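Local coordinates for protein ethyl acetate hydrolase (Pseudomonas veronii, PDB 5EFZ) that hydrolyses short-chain acetate esters such as ethyl acetate, releasing ethanol and acetate in the breakdown of methyl ketones like 2-butanone, at residues G31-E36 with V128-T133; I78-G83 with Y91-V96; L144-G149 with A350-L355; R218-W223 with R256-M261; L222-G227 with M248-F253. All coordinates share one frame; numbering follows the deposited sequence. Where two conformers were deposited one is given.

Interaction 1 of 5, residues G31-E36 with V128-T133; sequences GPLPLE and VSAQHT
L33 meets A130 methyl to methyl, CD2 of the leucine lying 4.0 Å from CB of the alanine. The other branch of the leucine, CD1, lies 4.4 Å from OG of S129, a loose contact between a methyl and a hydroxyl. What puts both branches there is the extended first torsion of L33: CG lies opposite the backbone N (chi1 -179°), which carries the fork from the strand to the surface of helix 124-139. The small side chain of A130 lets the backbones come fairly near, the CA atoms of L33 and A130 being 7.2 Å apart. Beside this apolar patch a water spans the two segments. It donates to O of P34 at 3.1 Å and has a weak, longer contact of 3.3 Å with OG of S129, so the polar link is modest. Further out, L33 is backbone-paired with M41 and its side chain also rests on I99, while A130 touches I30. The loop after the strand is tied to the same helix at E36, whose N bonds to OD1 of D126, and the carboxylate of E36 forms a salt bridge with R280. The arrangement thus packs a small two-stranded antiparallel ribbon, 33-34 with 40-41, onto one of the helices that flank the central sheet of an alpha/beta-hydrolase fold.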
# COMPACT_ATOMS: atom_id res chain seq x y z
N GLY A 31 31.94 20.19 -13.01
CA GLY A 31 32.34 20.05 -14.40
C GLY A 31 31.43 19.10 -15.14
O GLY A 31 30.33 18.78 -14.67
N PRO A 32 31.85 18.65 -16.34
CA PRO A 32 30.97 17.78 -17.15
C PRO A 32 30.69 16.44 -16.49
O PRO A 32 31.55 15.89 -15.81
CB PRO A 32 31.77 17.60 -18.45
CG PRO A 32 33.19 17.93 -18.08
CD PRO A 32 33.11 18.97 -17.02
N LEU A 33 29.46 15.94 -16.65
CA LEU A 33 29.12 14.64 -16.09
C LEU A 33 28.53 13.77 -17.19
O LEU A 33 27.40 13.99 -17.60
CB LEU A 33 28.12 14.78 -14.93
CG LEU A 33 27.70 13.48 -14.23
CD1 LEU A 33 28.93 12.82 -13.61
CD2 LEU A 33 26.64 13.74 -13.15
N PRO A 34 29.32 12.81 -17.70
CA PRO A 34 28.76 11.86 -18.66
C PRO A 34 27.84 10.90 -17.91
O PRO A 34 28.26 10.27 -16.94
CB PRO A 34 29.99 11.16 -19.25
CG PRO A 34 31.03 11.30 -18.20
CD PRO A 34 30.75 12.57 -17.45
N LEU A 35 26.57 10.83 -18.32
CA LEU A 35 25.59 10.07 -17.57
C LEU A 35 25.57 8.65 -18.04
O LEU A 35 25.86 8.39 -19.20
CB LEU A 35 24.22 10.69 -17.70
CG LEU A 35 24.08 12.07 -17.11
CD1 LEU A 35 22.72 12.65 -17.49
CD2 LEU A 35 24.25 12.03 -15.57
N GLU A 36 25.23 7.72 -17.15
CA GLU A 36 25.19 6.31 -17.51
C GLU A 36 24.29 6.06 -18.73
O GLU A 36 24.67 5.31 -19.64
CB GLU A 36 24.72 5.44 -16.33
CG GLU A 36 24.78 3.94 -16.63
CD GLU A 36 24.56 3.06 -15.39
OE1 GLU A 36 24.64 3.59 -14.27
OE2 GLU A 36 24.29 1.85 -15.55
N VAL A 128 26.38 9.13 -7.40
CA VAL A 128 27.55 8.67 -6.62
C VAL A 128 28.84 9.06 -7.30
O VAL A 128 29.81 9.48 -6.65
CB VAL A 128 27.44 7.15 -6.37
CG1 VAL A 128 28.74 6.57 -5.71
CG2 VAL A 128 26.22 6.91 -5.43
N SER A 129 28.87 8.96 -8.63
CA SER A 129 30.06 9.40 -9.37
C SER A 129 30.30 10.90 -9.19
O SER A 129 31.44 11.33 -8.94
CB SER A 129 29.93 9.03 -10.85
OG SER A 129 31.06 9.53 -11.57
N ALA A 130 29.23 11.70 -9.30
CA ALA A 130 29.33 13.13 -9.06
C ALA A 130 29.79 13.46 -7.64
O ALA A 130 30.65 14.33 -7.45
CB ALA A 130 27.97 13.82 -9.35
N GLN A 131 29.22 12.79 -6.66
CA GLN A 131 29.64 12.96 -5.25
C GLN A 131 31.11 12.60 -5.03
O GLN A 131 31.84 13.27 -4.27
CB GLN A 131 28.75 12.12 -4.33
CG GLN A 131 27.31 12.68 -4.21
CD GLN A 131 26.31 11.63 -3.76
OE1 GLN A 131 26.69 10.57 -3.27
NE2 GLN A 131 25.01 11.91 -3.96
N HIS A 132 31.53 11.51 -5.64
CA HIS A 132 32.93 11.11 -5.52
C HIS A 132 33.85 12.19 -6.11
O HIS A 132 34.92 12.48 -5.55
CB HIS A 132 33.14 9.77 -6.20
CG HIS A 132 34.57 9.30 -6.15
ND1 HIS A 132 35.45 9.48 -7.19
CD2 HIS A 132 35.26 8.63 -5.19
CE1 HIS A 132 36.62 8.97 -6.87
NE2 HIS A 132 36.54 8.45 -5.66
N THR A 133 33.45 12.78 -7.23
CA THR A 133 34.27 13.84 -7.84
C THR A 133 34.31 15.06 -6.92
O THR A 133 35.35 15.68 -6.73
CB THR A 133 33.74 14.25 -9.24
OG1 THR A 133 33.95 13.15 -10.13
CG2 THR A 133 34.48 15.49 -9.77
O HOH W 1 30.46 9.81 -14.85

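Interaction 2 of 5, residues I78-G83 with Y91-V96; sequences IYIGEG and YCIIVV
I93 is the first residue of strand 92-96 to meet I80, and it does so with both ends of its side chain. Its CG2 lies 3.6 Å from CD1 of I80, while its CD1 reaches back to 4.1 Å from CG2 of the same isoleucine. The two side chains thus lie head to tail, each with its long branch beside the short branch of the other. In I80 the long branch is set opposite the carbonyl carbon (chi1 -61°) and continues extended, which carries CD1 to the strand, where it meets both I93 and V95. I94 turns to the other face of the sheet, where it touches V48 and I141. V95 returns to the first face and presents CG2 to the far end of I80, 3.8 Å from CD1. That one methyl thus touches CG2 of both I93 and V95, two residues apart on the strand, in a wholly apolar contact. I80 is the first residue to leave helical backbone angles after helix 72-79, so the contact lies within the beta-alpha-beta unit formed by strand 61-65, this helix and strand 92-96. Around it, the backbone of I94 pairs with I62 and V64 on the parallel strand 61-65, that of I93 pairs with H51 on the antiparallel strand 45-51, and helix 342-356 packs against I78 and Y79 through L345.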
# COMPACT_ATOMS: atom_id res chain seq x y z
N ILE A 78 16.41 17.08 10.83
CA ILE A 78 15.94 15.87 11.52
C ILE A 78 17.08 15.13 12.22
O ILE A 78 16.89 14.58 13.31
CB ILE A 78 15.22 14.94 10.52
CG1 ILE A 78 14.02 15.68 9.90
CG2 ILE A 78 14.75 13.63 11.20
CD1 ILE A 78 13.52 15.04 8.63
N TYR A 79 18.27 15.15 11.63
CA TYR A 79 19.34 14.22 12.04
C TYR A 79 20.63 14.83 12.58
O TYR A 79 21.36 14.18 13.34
CB TYR A 79 19.69 13.32 10.85
CG TYR A 79 18.53 12.46 10.42
CD1 TYR A 79 18.14 11.38 11.17
CD2 TYR A 79 17.82 12.75 9.24
CE1 TYR A 79 17.04 10.60 10.81
CE2 TYR A 79 16.73 11.96 8.85
CZ TYR A 79 16.35 10.89 9.64
OH TYR A 79 15.26 10.12 9.28
N ILE A 80 20.93 16.07 12.22
CA ILE A 80 22.24 16.64 12.56
C ILE A 80 22.19 17.57 13.76
O ILE A 80 21.31 18.42 13.85
CB ILE A 80 22.84 17.39 11.34
CG1 ILE A 80 23.02 16.42 10.17
CG2 ILE A 80 24.15 18.12 11.74
CD1 ILE A 80 23.47 17.11 8.85
N GLY A 81 23.12 17.39 14.71
CA GLY A 81 23.17 18.29 15.85
C GLY A 81 24.11 17.83 16.95
O GLY A 81 24.49 16.65 17.03
N GLU A 82 24.46 18.74 17.84
CA GLU A 82 25.43 18.39 18.86
C GLU A 82 25.03 17.21 19.77
O GLU A 82 25.87 16.39 20.13
CB GLU A 82 25.78 19.62 19.69
CG GLU A 82 26.79 20.47 18.94
CD GLU A 82 27.49 21.50 19.80
OE1 GLU A 82 27.17 21.63 21.00
OE2 GLU A 82 28.39 22.17 19.25
N GLY A 83 23.77 17.05 20.11
CA GLY A 83 23.47 15.90 20.97
C GLY A 83 23.38 14.56 20.23
O GLY A 83 23.08 13.53 20.81
N TYR A 91 32.37 15.60 13.65
CA TYR A 91 32.44 15.16 12.24
C TYR A 91 32.21 16.31 11.28
O TYR A 91 31.57 17.30 11.63
CB TYR A 91 31.39 14.06 11.98
CG TYR A 91 31.66 12.86 12.83
CD1 TYR A 91 32.61 11.95 12.45
CD2 TYR A 91 30.96 12.66 14.02
CE1 TYR A 91 32.89 10.84 13.24
CE2 TYR A 91 31.22 11.56 14.82
CZ TYR A 91 32.19 10.65 14.42
OH TYR A 91 32.47 9.56 15.19
N CYS A 92 32.79 16.20 10.09
CA CYS A 92 32.42 17.06 8.99
C CYS A 92 31.32 16.36 8.19
O CYS A 92 31.57 15.41 7.42
CB CYS A 92 33.63 17.36 8.10
SG CYS A 92 33.22 18.47 6.72
N ILE A 93 30.10 16.84 8.35
CA ILE A 93 28.95 16.19 7.76
C ILE A 93 28.55 16.92 6.48
O ILE A 93 28.20 18.11 6.49
CB ILE A 93 27.78 16.15 8.76
CG1 ILE A 93 28.25 15.45 10.06
CG2 ILE A 93 26.60 15.41 8.17
CD1 ILE A 93 27.59 15.98 11.30
N ILE A 94 28.64 16.20 5.37
CA ILE A 94 28.54 16.82 4.06
C ILE A 94 27.28 16.28 3.43
O ILE A 94 27.23 15.10 3.12
CB ILE A 94 29.77 16.50 3.19
CG1 ILE A 94 31.04 16.98 3.93
CG2 ILE A 94 29.62 17.11 1.78
CD1 ILE A 94 32.35 16.62 3.24
N VAL A 95 26.28 17.16 3.25
CA VAL A 95 24.98 16.73 2.77
C VAL A 95 24.84 17.16 1.31
O VAL A 95 24.90 18.36 1.01
CB VAL A 95 23.85 17.33 3.60
CG1 VAL A 95 22.49 16.69 3.17
CG2 VAL A 95 24.15 17.12 5.11
N VAL A 96 24.69 16.19 0.41
CA VAL A 96 24.74 16.49 -1.02
C VAL A 96 23.39 16.22 -1.64
O VAL A 96 22.87 15.10 -1.57
CB VAL A 96 25.83 15.68 -1.72
CG1 VAL A 96 25.90 16.04 -3.25
CG2 VAL A 96 27.21 15.87 -1.01

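Interaction 3 of 5, residues L144-G149 with A350-L355; sequences LALVVG and AHLAEL
Strand 146-149, carrying L146 and V148, and helix 350-355, carrying L352 and L355, run nearly antiparallel, their axes inclined at 163° and 11.1 Å apart at closest approach. These four side chains meet in the gap, two from alternate strand positions and two a helical turn apart. The nearest pair is L146 with L355, where CD1 of the strand leucine stands 3.7 Å from CD2 of its partner. Both leucines extend CG opposite the backbone N, at chi1 171° for L146, and their side chains cross obliquely between the two backbones. The second branch of L146 leans toward the preceding turn of the helix, with CD2 4.4 Å from CD2 of L352. V148 meets that same methyl with CG2, at 4.2 Å. CD2 of L352 is therefore shared by two strand residues, and the helix turn bridges L146 and V148. The neighbouring parallel strands widen this patch: L352 and V148 also touch A172 of strand 170-174, and V148 touches I62 of strand 61-65. On another side of the helix, E354 and H351 both engage R326, through a salt bridge and a hydrogen bond respectively. G149 ends the segment two residues before S151, inferred to be the nucleophile, and belongs to a sequence consistent with a nucleophile elbow. Methyl-to-methyl packing of this kind has no directional bond, so across this contact helix and strand are joined by apolar burial and fit alone.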
# COMPACT_ATOMS: atom_id res chain seq x y z
N LEU A 144 35.69 8.10 3.48
CA LEU A 144 34.56 8.53 4.32
C LEU A 144 34.45 7.70 5.62
O LEU A 144 34.45 6.46 5.57
CB LEU A 144 33.26 8.42 3.54
CG LEU A 144 33.20 9.42 2.37
CD1 LEU A 144 32.13 9.01 1.33
CD2 LEU A 144 32.95 10.83 2.91
N ALA A 145 34.35 8.39 6.76
CA ALA A 145 34.09 7.71 8.04
C ALA A 145 32.76 6.98 8.01
O ALA A 145 32.62 5.95 8.67
CB ALA A 145 34.13 8.70 9.21
N LEU A 146 31.78 7.50 7.27
CA LEU A 146 30.42 6.93 7.22
C LEU A 146 29.71 7.50 6.01
O LEU A 146 29.89 8.69 5.72
CB LEU A 146 29.63 7.26 8.50
CG LEU A 146 28.13 6.91 8.49
CD1 LEU A 146 28.01 5.35 8.47
CD2 LEU A 146 27.47 7.46 9.76
N VAL A 147 29.01 6.64 5.27
CA VAL A 147 27.98 7.07 4.34
C VAL A 147 26.64 6.64 4.94
O VAL A 147 26.47 5.48 5.32
CB VAL A 147 28.17 6.47 2.96
CG1 VAL A 147 27.06 6.98 2.02
CG2 VAL A 147 29.57 6.88 2.38
N VAL A 148 25.70 7.57 5.08
CA VAL A 148 24.41 7.23 5.67
C VAL A 148 23.29 7.97 4.95
O VAL A 148 23.38 9.17 4.69
CB VAL A 148 24.38 7.55 7.21
CG1 VAL A 148 24.80 9.03 7.50
CG2 VAL A 148 22.98 7.20 7.85
N GLY A 149 22.21 7.25 4.64
CA GLY A 149 21.06 7.89 4.04
C GLY A 149 19.84 7.01 4.18
O GLY A 149 19.97 5.82 4.49
N ALA A 350 21.57 5.69 18.62
CA ALA A 350 22.30 4.68 19.39
C ALA A 350 23.04 3.72 18.44
O ALA A 350 24.22 3.41 18.65
CB ALA A 350 21.36 3.92 20.33
N HIS A 351 22.35 3.27 17.39
CA HIS A 351 22.99 2.38 16.41
C HIS A 351 24.13 3.12 15.68
O HIS A 351 25.23 2.59 15.51
CB HIS A 351 21.98 1.86 15.37
CG HIS A 351 20.97 0.91 15.91
ND1 HIS A 351 21.31 -0.22 16.64
CD2 HIS A 351 19.62 0.90 15.83
CE1 HIS A 351 20.21 -0.87 16.97
NE2 HIS A 351 19.17 -0.21 16.49
N LEU A 352 23.86 4.34 15.24
CA LEU A 352 24.89 5.09 14.51
C LEU A 352 26.12 5.39 15.38
O LEU A 352 27.25 5.37 14.89
CB LEU A 352 24.34 6.39 13.98
CG LEU A 352 23.36 6.31 12.79
CD1 LEU A 352 22.96 7.73 12.38
CD2 LEU A 352 23.93 5.51 11.61
N ALA A 353 25.91 5.68 16.66
CA ALA A 353 27.04 5.95 17.54
C ALA A 353 27.87 4.67 17.70
O ALA A 353 29.11 4.71 17.75
CB ALA A 353 26.55 6.48 18.91
N GLU A 354 27.20 3.53 17.73
CA GLU A 354 27.90 2.26 17.89
C GLU A 354 28.69 1.97 16.63
O GLU A 354 29.83 1.55 16.68
CB GLU A 354 26.91 1.13 18.19
CG GLU A 354 27.59 -0.22 18.32
CD GLU A 354 26.65 -1.31 18.79
OE1 GLU A 354 25.52 -1.00 19.23
OE2 GLU A 354 27.06 -2.49 18.73
N LEU A 355 28.08 2.25 15.48
CA LEU A 355 28.76 2.06 14.19
C LEU A 355 30.00 2.91 14.09
O LEU A 355 31.06 2.44 13.65
CB LEU A 355 27.80 2.40 13.04
CG LEU A 355 28.35 2.22 11.62
CD1 LEU A 355 28.93 0.82 11.44
CD2 LEU A 355 27.17 2.43 10.63

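Interaction 4 of 5, residues R218-W223 with R256-M261; sequences RHAKLW and RYFAPM
F258 is met by two aromatic rings in two quite different ways. H219 points its edge at one face of F258 in a T-shaped stack, with the planes at 88°, the ring centroids 5.0 Å apart and CD2 of the histidine 3.8 Å from CE1 of the phenylalanine. The five-membered ring of W223 instead lies nearly parallel to F258, the planes inclined by 25°, but slid so far that the rings barely overlap. CZ of F258 comes over a face of the indole and sits only 3.3 Å from CD1, a tight contact. A220, between these two on helix 213-227, adds its CB at 3.8 Å from CD2 of F258. The phenylalanine CG is set opposite its own carbonyl carbon (chi1 -74°), which brings the ring in between H219, A220 and W223. Its other face is backed by the adjacent Y257, whose CD1 lies 3.6 Å above the ring centre. H219 is held in turn by a hydrogen bond from ND1 to O of L191 and a weak one between NE2 and OH of Y68. On the outer side of the helix, K221 forms salt bridges with E189 and E193 of the second subunit. The aromatic cluster belongs to the helical insertion of an alpha/beta hydrolase and borders the catalytic pocket: the side chain of W223 is about 4 Å from that of H334, an inferred active-site residue, and about as near a bound acetate, probably from the crystallisation liquor.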
# COMPACT_ATOMS: atom_id res chain seq x y z
N ARG A 218 -3.00 13.89 -5.80
CA ARG A 218 -3.20 12.42 -5.94
C ARG A 218 -1.94 11.70 -5.52
O ARG A 218 -1.97 10.63 -4.88
CB ARG A 218 -3.60 12.04 -7.39
CG ARG A 218 -4.95 12.62 -7.86
CD ARG A 218 -5.20 12.39 -9.40
NE ARG A 218 -6.41 13.07 -9.90
CZ ARG A 218 -6.45 13.82 -11.00
NH1 ARG A 218 -5.35 13.98 -11.73
NH2 ARG A 218 -7.58 14.40 -11.39
N HIS A 219 -0.80 12.29 -5.89
CA HIS A 219 0.51 11.80 -5.52
C HIS A 219 0.64 11.78 -3.98
O HIS A 219 1.05 10.77 -3.39
CB HIS A 219 1.54 12.74 -6.15
CG HIS A 219 2.97 12.28 -6.09
ND1 HIS A 219 3.49 11.40 -7.00
CD2 HIS A 219 3.98 12.64 -5.27
CE1 HIS A 219 4.79 11.23 -6.75
NE2 HIS A 219 5.10 11.95 -5.70
N ALA A 220 0.22 12.88 -3.35
CA ALA A 220 0.23 12.96 -1.88
C ALA A 220 -0.68 11.90 -1.25
O ALA A 220 -0.34 11.33 -0.21
CB ALA A 220 -0.19 14.35 -1.41
N LYS A 221 -1.86 11.67 -1.83
CA LYS A 221 -2.76 10.66 -1.26
C LYS A 221 -2.14 9.27 -1.34
O LYS A 221 -2.26 8.46 -0.41
CB LYS A 221 -4.10 10.65 -1.97
CG LYS A 221 -5.03 11.77 -1.58
CD LYS A 221 -6.42 11.42 -2.13
CE LYS A 221 -7.46 12.46 -1.90
NZ LYS A 221 -8.76 12.02 -2.52
N LEU A 222 -1.47 8.98 -2.45
CA LEU A 222 -0.81 7.67 -2.59
C LEU A 222 0.31 7.52 -1.58
O LEU A 222 0.52 6.43 -1.04
CB LEU A 222 -0.26 7.50 -4.00
CG LEU A 222 -1.34 7.30 -5.05
CD1 LEU A 222 -0.82 7.67 -6.46
CD2 LEU A 222 -1.83 5.84 -5.03
N TRP A 223 1.04 8.59 -1.32
CA TRP A 223 2.06 8.59 -0.28
C TRP A 223 1.46 8.38 1.11
O TRP A 223 2.08 7.77 1.97
CB TRP A 223 2.86 9.90 -0.31
CG TRP A 223 4.04 9.79 -1.21
CD1 TRP A 223 4.20 10.37 -2.45
CD2 TRP A 223 5.24 9.04 -0.96
NE1 TRP A 223 5.44 10.04 -2.97
CE2 TRP A 223 6.10 9.24 -2.08
CE3 TRP A 223 5.68 8.26 0.12
CZ2 TRP A 223 7.37 8.63 -2.16
CZ3 TRP A 223 6.96 7.66 0.03
CH2 TRP A 223 7.78 7.87 -1.09
N ARG A 256 0.05 19.38 1.60
CA ARG A 256 0.82 20.62 1.77
C ARG A 256 2.31 20.38 1.48
O ARG A 256 2.98 21.26 0.92
CB ARG A 256 0.61 21.17 3.18
CG ARG A 256 1.36 22.44 3.50
CD ARG A 256 0.97 23.03 4.88
NE ARG A 256 -0.43 23.48 4.86
CZ ARG A 256 -1.27 23.41 5.89
NH1 ARG A 256 -0.88 22.93 7.07
NH2 ARG A 256 -2.52 23.85 5.75
N TYR A 257 2.82 19.21 1.83
CA TYR A 257 4.23 18.86 1.61
C TYR A 257 4.57 18.87 0.12
O TYR A 257 5.57 19.45 -0.30
CB TYR A 257 4.56 17.48 2.23
CG TYR A 257 5.98 17.01 1.91
CD1 TYR A 257 6.21 16.07 0.93
CD2 TYR A 257 7.07 17.53 2.59
CE1 TYR A 257 7.51 15.67 0.60
CE2 TYR A 257 8.38 17.14 2.27
CZ TYR A 257 8.57 16.20 1.28
OH TYR A 257 9.85 15.79 0.96
N PHE A 258 3.72 18.24 -0.69
CA PHE A 258 4.00 18.11 -2.12
C PHE A 258 3.54 19.31 -2.94
O PHE A 258 4.01 19.48 -4.05
CB PHE A 258 3.37 16.84 -2.70
CG PHE A 258 4.10 15.57 -2.31
CD1 PHE A 258 5.34 15.29 -2.87
CD2 PHE A 258 3.56 14.69 -1.37
CE1 PHE A 258 6.05 14.12 -2.50
CE2 PHE A 258 4.25 13.51 -1.01
CZ PHE A 258 5.50 13.25 -1.56
N ALA A 259 2.60 20.10 -2.42
CA ALA A 259 1.99 21.19 -3.21
C ALA A 259 2.97 22.14 -3.93
O ALA A 259 2.71 22.54 -5.06
CB ALA A 259 1.04 22.04 -2.31
N PRO A 260 4.06 22.56 -3.26
CA PRO A 260 4.88 23.56 -3.97
C PRO A 260 5.98 22.97 -4.85
O PRO A 260 6.81 23.75 -5.37
CB PRO A 260 5.51 24.35 -2.82
CG PRO A 260 5.75 23.27 -1.78
CD PRO A 260 4.55 22.35 -1.88
N MET A 261 6.00 21.65 -5.01
CA MET A 261 7.14 20.98 -5.64
C MET A 261 6.98 20.90 -7.15
O MET A 261 5.88 21.08 -7.67
CB MET A 261 7.34 19.58 -5.06
CG MET A 261 7.67 19.62 -3.55
SD MET A 261 8.18 18.00 -2.98
CE MET A 261 8.62 18.36 -1.27

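Interaction 5 of 5, residues L222-G227 with M248-F253; sequences LWTLMG and MFVDGF
T224 and V250 are brought together by torsions that part the branches of the threonine. With chi1 at -50°, CG2 of T224 stands opposite its backbone N and projects toward helix 246-258, while OG1 folds back to hydrogen-bond with O of A220 one turn earlier. In V250, CG2 is set opposite the carbonyl carbon and reaches the threonine methyl, the two CG2 atoms being 3.9 Å apart. The side chains cross at about a right angle. The hydroxyl stays near the same valine, OG1 lying 4.2 Å from CG2 of V250, but its polar demand is met within its own helix. F249 joins from the preceding position: its CE2 is 4.3 Å from CG2 of T224, which sits at the edge of the ring, close to its plane. That ring also makes edge-to-face contacts with F243 and W228. The short side chain of T224 allows a near approach, its CA being 6.9 Å from CA of V250. Toward the dimer interface, T224 also packs on L186 of the second subunit, and O of L225 bonds to NE2 of H183 there. Chemically, then, the threonine behaves as an apolar residue across this contact, turning its methyl to the partner helix and keeping its hydroxyl for the backbone behind it.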
# COMPACT_ATOMS: atom_id res chain seq x y z
N LEU A 222 -1.47 8.98 -2.45
CA LEU A 222 -0.81 7.67 -2.59
C LEU A 222 0.31 7.52 -1.58
O LEU A 222 0.52 6.43 -1.04
CB LEU A 222 -0.26 7.50 -4.00
CG LEU A 222 -1.34 7.30 -5.05
CD1 LEU A 222 -0.82 7.67 -6.46
CD2 LEU A 222 -1.83 5.84 -5.03
N TRP A 223 1.04 8.59 -1.32
CA TRP A 223 2.06 8.59 -0.28
C TRP A 223 1.46 8.38 1.11
O TRP A 223 2.08 7.77 1.97
CB TRP A 223 2.86 9.90 -0.31
CG TRP A 223 4.04 9.79 -1.21
CD1 TRP A 223 4.20 10.37 -2.45
CD2 TRP A 223 5.24 9.04 -0.96
NE1 TRP A 223 5.44 10.04 -2.97
CE2 TRP A 223 6.10 9.24 -2.08
CE3 TRP A 223 5.68 8.26 0.12
CZ2 TRP A 223 7.37 8.63 -2.16
CZ3 TRP A 223 6.96 7.66 0.03
CH2 TRP A 223 7.78 7.87 -1.09
N THR A 224 0.25 8.88 1.33
CA THR A 224 -0.39 8.68 2.62
C THR A 224 -0.75 7.19 2.80
O THR A 224 -0.64 6.63 3.91
CB THR A 224 -1.67 9.52 2.76
OG1 THR A 224 -1.38 10.89 2.40
CG2 THR A 224 -2.20 9.46 4.22
N LEU A 225 -1.21 6.59 1.72
CA LEU A 225 -1.61 5.19 1.71
C LEU A 225 -0.43 4.25 2.01
O LEU A 225 -0.57 3.27 2.76
CB LEU A 225 -2.21 4.83 0.33
CG LEU A 225 -2.56 3.36 0.14
CD1 LEU A 225 -3.74 2.96 1.04
CD2 LEU A 225 -2.89 3.06 -1.29
N MET A 226 0.73 4.53 1.41
CA MET A 226 1.89 3.61 1.45
C MET A 226 3.02 4.08 2.37
O MET A 226 3.89 3.29 2.70
CB MET A 226 2.48 3.42 0.03
CG MET A 226 1.54 2.67 -0.93
SD MET A 226 1.25 0.98 -0.45
CE MET A 226 2.89 0.27 -0.49
N GLY A 227 3.01 5.33 2.77
CA GLY A 227 4.19 5.92 3.41
C GLY A 227 4.25 5.77 4.91
O GLY A 227 5.31 6.00 5.51
N MET A 248 -7.75 15.86 7.90
CA MET A 248 -6.87 16.99 8.27
C MET A 248 -5.40 16.65 8.05
O MET A 248 -4.60 17.52 7.68
CB MET A 248 -7.09 17.40 9.73
CG MET A 248 -8.36 18.23 9.96
SD MET A 248 -8.52 19.52 8.70
CE MET A 248 -10.00 18.99 7.83
N PHE A 249 -5.03 15.40 8.29
CA PHE A 249 -3.67 14.93 8.07
C PHE A 249 -3.30 14.90 6.58
O PHE A 249 -2.22 15.36 6.16
CB PHE A 249 -3.49 13.55 8.68
CG PHE A 249 -2.09 13.02 8.58
CD1 PHE A 249 -1.07 13.55 9.37
CD2 PHE A 249 -1.79 12.00 7.70
CE1 PHE A 249 0.25 13.06 9.27
CE2 PHE A 249 -0.49 11.50 7.61
CZ PHE A 249 0.53 12.04 8.38
N VAL A 250 -4.19 14.35 5.77
CA VAL A 250 -3.96 14.32 4.33
C VAL A 250 -3.84 15.75 3.78
O VAL A 250 -2.90 16.06 3.05
CB VAL A 250 -5.10 13.56 3.60
CG1 VAL A 250 -4.99 13.73 2.12
CG2 VAL A 250 -5.03 12.09 3.98
N ASP A 251 -4.77 16.64 4.17
CA ASP A 251 -4.75 17.99 3.65
C ASP A 251 -3.63 18.85 4.24
O ASP A 251 -2.94 19.56 3.51
CB ASP A 251 -6.09 18.70 3.89
CG ASP A 251 -7.23 18.08 3.10
OD1 ASP A 251 -6.97 17.21 2.23
OD2 ASP A 251 -8.39 18.46 3.37
N GLY A 252 -3.46 18.79 5.56
CA GLY A 252 -2.59 19.72 6.26
C GLY A 252 -1.13 19.32 6.35
O GLY A 252 -0.27 20.17 6.53
N PHE A 253 -0.85 18.03 6.22
CA PHE A 253 0.51 17.53 6.25
C PHE A 253 0.94 17.08 4.83
O PHE A 253 1.91 17.59 4.24
CB PHE A 253 0.62 16.36 7.26
CG PHE A 253 2.04 15.87 7.53
CD1 PHE A 253 2.74 15.15 6.58
CD2 PHE A 253 2.63 16.10 8.76
CE1 PHE A 253 4.03 14.70 6.83
CE2 PHE A 253 3.92 15.64 9.03
CZ PHE A 253 4.63 14.93 8.07

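From the N terminus, interaction 1 closes a loop from the ribbon at 31-36 to helix 124-139, and the short loop of interaction 2 nests inside it, completing a beta-alpha-beta unit; the two touch where Q131 packs on V96. Interaction 3 opens afterwards, at 144-149, and closes only near the C terminus, bringing helix 342-356 onto the sheet that interaction 2 also reaches. Interactions 4 and 5 lie within that long loop. They share L222 and W223 and join the same two helices, interaction 5 closing first, with centres about 8 Å apart. Both also touch the second subunit, while interactions 3 and 4 lie on opposite sides of the chain's centre.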